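Local coordinates for protein PrgZ (Enterococcus faecalis, PDB 4FAJ) that binds a peptide pheromone as a membrane-anchored extracellular receptor and, like its solute-binding relatives, probably hands peptide on for transport across the membrane, at residues A[150-155]-A[169-174]; A[181-186]-A[191-196]. All coordinates share one frame; numbering follows the deposited sequence.

Interaction 1 of 2, residues A[150-155]-A[169-174]; sequences VDPKTV and KEIASG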
# COMPACT_ATOMS: atom_id res chain seq x y z
N VAL A 150 10.66 15.14 -1.11
CA VAL A 150 12.01 14.77 -1.59
C VAL A 150 13.16 15.27 -0.69
O VAL A 150 14.27 14.76 -0.76
CB VAL A 150 12.27 15.23 -3.02
CG1 VAL A 150 11.34 14.50 -3.98
CG2 VAL A 150 12.12 16.74 -3.14
N ASP A 151 12.89 16.30 0.11
CA ASP A 151 13.86 16.82 1.10
C ASP A 151 14.34 15.68 2.01
O ASP A 151 13.54 15.12 2.77
CB ASP A 151 13.20 17.93 1.92
CG ASP A 151 14.17 18.62 2.88
OD1 ASP A 151 15.30 18.12 3.11
OD2 ASP A 151 13.79 19.68 3.42
N PRO A 152 15.64 15.33 1.94
CA PRO A 152 16.15 14.21 2.74
C PRO A 152 15.89 14.38 4.24
O PRO A 152 15.76 13.39 4.95
CB PRO A 152 17.66 14.21 2.45
CG PRO A 152 17.78 14.89 1.15
CD PRO A 152 16.70 15.92 1.12
N LYS A 153 15.81 15.64 4.69
CA LYS A 153 15.47 15.96 6.08
C LYS A 153 14.12 15.42 6.52
O LYS A 153 13.91 15.14 7.69
CB LYS A 153 15.51 17.47 6.32
CG LYS A 153 16.92 18.05 6.45
CD LYS A 153 16.91 19.58 6.47
CE LYS A 153 18.24 20.16 6.98
NZ LYS A 153 19.43 19.51 6.33
N THR A 154 13.19 15.29 5.57
CA THR A 154 11.87 14.74 5.86
C THR A 154 11.90 13.22 6.10
O THR A 154 11.05 12.69 6.80
CB THR A 154 10.88 15.05 4.71
OG1 THR A 154 10.86 16.47 4.47
CG2 THR A 154 9.47 14.57 5.03
N VAL A 155 12.88 12.54 5.50
CA VAL A 155 13.00 11.09 5.58
C VAL A 155 11.69 10.40 5.19
O VAL A 155 11.19 9.49 5.87
CB VAL A 155 13.45 10.63 7.00
CG1 VAL A 155 13.93 9.19 6.96
CG2 VAL A 155 14.55 11.54 7.53
N LYS A 169 16.29 12.62 -8.47
CA LYS A 169 17.44 11.72 -8.26
C LYS A 169 18.63 12.48 -7.69
O LYS A 169 19.28 12.01 -6.77
CB LYS A 169 17.84 11.03 -9.58
CG LYS A 169 19.12 10.16 -9.49
CD LYS A 169 19.46 9.43 -10.80
CE LYS A 169 20.71 8.54 -10.62
NZ LYS A 169 20.98 7.59 -11.75
N GLU A 170 18.92 13.65 -8.25
CA GLU A 170 20.07 14.46 -7.81
C GLU A 170 19.87 15.05 -6.41
O GLU A 170 20.84 15.40 -5.73
CB GLU A 170 20.35 15.57 -8.82
CG GLU A 170 21.00 15.10 -10.13
CD GLU A 170 20.04 14.39 -11.09
OE1 GLU A 170 18.87 14.15 -10.73
OE2 GLU A 170 20.49 14.07 -12.21
N ILE A 171 18.61 15.16 -6.00
CA ILE A 171 18.25 15.62 -4.66
C ILE A 171 18.43 14.47 -3.66
O ILE A 171 18.83 14.69 -2.51
CB ILE A 171 16.79 16.15 -4.62
CG1 ILE A 171 16.71 17.48 -5.36
CG2 ILE A 171 16.31 16.35 -3.21
CD1 ILE A 171 15.29 17.96 -5.63
N ALA A 172 18.13 13.25 -4.12
CA ALA A 172 18.29 12.04 -3.30
C ALA A 172 19.75 11.72 -3.01
O ALA A 172 20.07 11.27 -1.91
CB ALA A 172 17.62 10.86 -3.99
N SER A 173 20.62 11.93 -3.99
CA SER A 173 22.05 11.72 -3.81
C SER A 173 22.66 12.80 -2.91
O SER A 173 23.72 12.59 -2.32
CB SER A 173 22.78 11.69 -5.16
OG SER A 173 23.08 13.00 -5.64
N GLY A 174 22.00 13.95 -2.80
CA GLY A 174 22.53 15.09 -2.06
C GLY A 174 23.42 15.95 -2.94
O GLY A 174 24.17 16.79 -2.44
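Ile171 turns its CG2 branch anti to its own backbone N, with CG1 beside that N (chi1 -71°), and this sends the short methyl across to Val150 and Pro152. There CG2 of Ile171 comes to 3.6 Å from the carbonyl O of Val150, and it lies 4.2 Å from CB of the same valine. The CG2 methyl of Val150 is as near as its CB, also 4.2 Å from CG2 of Ile171. From the turn that follows Val150, the ring of Pro152 leans in as well: CG of Pro152 sits 3.8 Å from the carbonyl O of Ile171, while CD of Pro152 is 4.4 Å from CG2 of Ile171. The contact is thus small and largely apolar, burying 144 Å² in all, with two carbonyls brushed by carbon. Just beyond the helix end the chain is shaped by an Asx turn, in which Lys153 N donates to Asp151 OD1 at 3.0 Å from well above the carboxylate plane; the turn follows directly on Val150 and encloses Pro152. Packing of this kind joins the C-terminal end of helix 139-150 to the short helix 168-172. Phe162 lies against Val150, and Thr180 and Leu181, leading into strand 183-186, lie against Ile171.

Interaction 2 of 2, residues A[181-186]-A[191-196]; sequences LAVKSI and LEIELV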
# COMPACT_ATOMS: atom_id res chain seq x y z
N LEU A 181 13.96 20.77 -7.63
CA LEU A 181 12.91 19.86 -8.13
C LEU A 181 12.17 20.55 -9.28
O LEU A 181 11.75 21.70 -9.14
CB LEU A 181 11.94 19.46 -7.02
CG LEU A 181 10.96 18.32 -7.32
CD1 LEU A 181 11.68 16.99 -7.51
CD2 LEU A 181 9.91 18.20 -6.22
N ALA A 182 12.04 19.88 -10.42
CA ALA A 182 11.52 20.52 -11.64
C ALA A 182 10.00 20.61 -11.60
O ALA A 182 9.30 20.01 -12.42
CB ALA A 182 12.00 19.77 -12.89
N VAL A 183 9.51 21.35 -10.61
CA VAL A 183 8.11 21.67 -10.45
C VAL A 183 8.03 23.16 -10.13
O VAL A 183 8.76 23.64 -9.26
CB VAL A 183 7.48 20.87 -9.30
CG1 VAL A 183 6.01 21.26 -9.13
CG2 VAL A 183 7.63 19.37 -9.55
N LYS A 184 7.17 23.89 -10.83
CA LYS A 184 7.00 25.32 -10.56
C LYS A 184 5.56 25.80 -10.72
O LYS A 184 4.79 25.24 -11.51
CB LYS A 184 7.93 26.15 -11.45
CG LYS A 184 7.48 26.30 -12.90
CD LYS A 184 8.49 27.09 -13.72
CE LYS A 184 8.03 27.26 -15.15
NZ LYS A 184 8.91 28.18 -15.93
N SER A 185 5.22 26.86 -9.98
CA SER A 185 3.96 27.57 -10.17
C SER A 185 4.12 28.65 -11.23
O SER A 185 5.19 29.24 -11.38
CB SER A 185 3.49 28.21 -8.86
OG SER A 185 4.52 29.01 -8.31
N ILE A 186 3.04 28.89 -11.97
CA ILE A 186 2.92 30.04 -12.85
C ILE A 186 1.63 30.73 -12.40
O ILE A 186 0.53 30.21 -12.62
CB ILE A 186 2.83 29.63 -14.34
CG1 ILE A 186 4.02 28.77 -14.73
CG2 ILE A 186 2.77 30.86 -15.23
CD1 ILE A 186 3.84 28.03 -16.03
N LEU A 191 0.44 24.81 -12.58
CA LEU A 191 1.61 24.02 -12.25
C LEU A 191 2.29 23.53 -13.52
O LEU A 191 1.60 23.07 -14.44
CB LEU A 191 1.20 22.80 -11.42
CG LEU A 191 0.98 22.97 -9.92
CD1 LEU A 191 0.30 21.71 -9.36
CD2 LEU A 191 2.32 23.25 -9.22
N GLU A 192 3.61 23.63 -13.59
CA GLU A 192 4.38 23.01 -14.68
C GLU A 192 5.41 22.04 -14.09
O GLU A 192 6.14 22.40 -13.17
CB GLU A 192 5.08 24.07 -15.54
CG GLU A 192 5.88 23.48 -16.70
CD GLU A 192 6.67 24.52 -17.48
OE1 GLU A 192 6.05 25.43 -18.05
OE2 GLU A 192 7.92 24.41 -17.53
N ILE A 193 5.44 20.81 -14.61
CA ILE A 193 6.33 19.75 -14.11
C ILE A 193 7.13 19.22 -15.28
O ILE A 193 6.56 18.95 -16.35
CB ILE A 193 5.52 18.57 -13.54
CG1 ILE A 193 4.58 19.03 -12.42
CG2 ILE A 193 6.45 17.45 -13.04
CD1 ILE A 193 3.33 18.19 -12.36
N GLU A 194 8.45 19.06 -15.08
CA GLU A 194 9.29 18.39 -16.07
C GLU A 194 9.79 17.02 -15.58
O GLU A 194 10.37 16.90 -14.50
CB GLU A 194 10.48 19.25 -16.49
CG GLU A 194 11.35 18.54 -17.50
CD GLU A 194 11.87 19.42 -18.57
OE1 GLU A 194 11.28 19.40 -19.68
OE2 GLU A 194 12.85 20.16 -18.31
N LEU A 195 9.57 16.01 -16.41
CA LEU A 195 10.01 14.65 -16.14
C LEU A 195 11.35 14.35 -16.83
O LEU A 195 11.73 14.98 -17.82
CB LEU A 195 8.96 13.67 -16.63
CG LEU A 195 7.52 13.88 -16.15
CD1 LEU A 195 6.64 12.77 -16.73
CD2 LEU A 195 7.43 13.90 -14.64
N VAL A 196 12.05 13.35 -16.30
CA VAL A 196 13.31 12.92 -16.88
C VAL A 196 13.06 12.30 -18.26
O VAL A 196 13.80 12.57 -19.20
CB VAL A 196 14.05 11.95 -15.96
CG1 VAL A 196 15.28 11.35 -16.66
CG2 VAL A 196 14.47 12.69 -14.69
O HOH W 1 8.78 22.77 -14.32
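Val183 and Ile193 face each other as a non-hydrogen-bonded antiparallel pair, their side chains running side by side with CG2 of Val183 4.2 Å from CG2 of Ile193. CG1 of Val183, anti to its backbone N (chi1 178°), reaches instead to CD2 of Leu191. This face is buried and apolar. Between the strands, Lys184 and Glu192 form a hydrogen-bonded pair: Glu192 N donates to Lys184 O at 2.9 Å, and Lys184 N returns a bond to Glu192 O. Glu194 N closes the pairing on Ala182 O, at the centre of an inverse gamma turn. The other face is more open to solvent, with Lys184 exposed. Lys184 and Glu192 stretch out alongside each other, but NZ of Lys184 stays 4.2 Å from OE2 of Glu192, beyond a salt bridge; CE of Lys184 comes nearer, 3.7 Å from OE2 of Glu192. A water donates to Glu192 O and weakly to Ala182 O. Glu194 turns away to a salt bridge with Lys166. The hairpin closes one side of a four-stranded antiparallel sheet: strand 183-186 is outermost, strand 190-194 pairs antiparallel with strand 120-124 on its other side, and Trp146 of helix 139-150 covers Val183 and Ile193.

How the interactions relate
Interaction 1 comes first along the chain and closes before interaction 2 opens; their centres are about 17 Å apart, on the same side of the chain's centre. Helix 168-172 is followed in the chain by strand 183-186, and at this junction the two contacts touch: Ile171 CD1 packs 3.7 Å from Leu181 N, and Val150 CG2 lies 4.1 Å from Leu181 CD2. Helix 139-150 is common to both, ending in interaction 1 and covering the hairpin of interaction 2. Helix-end packing and sheet edge therefore form one continuous piece of this solute-binding fold, away from the zinc sites.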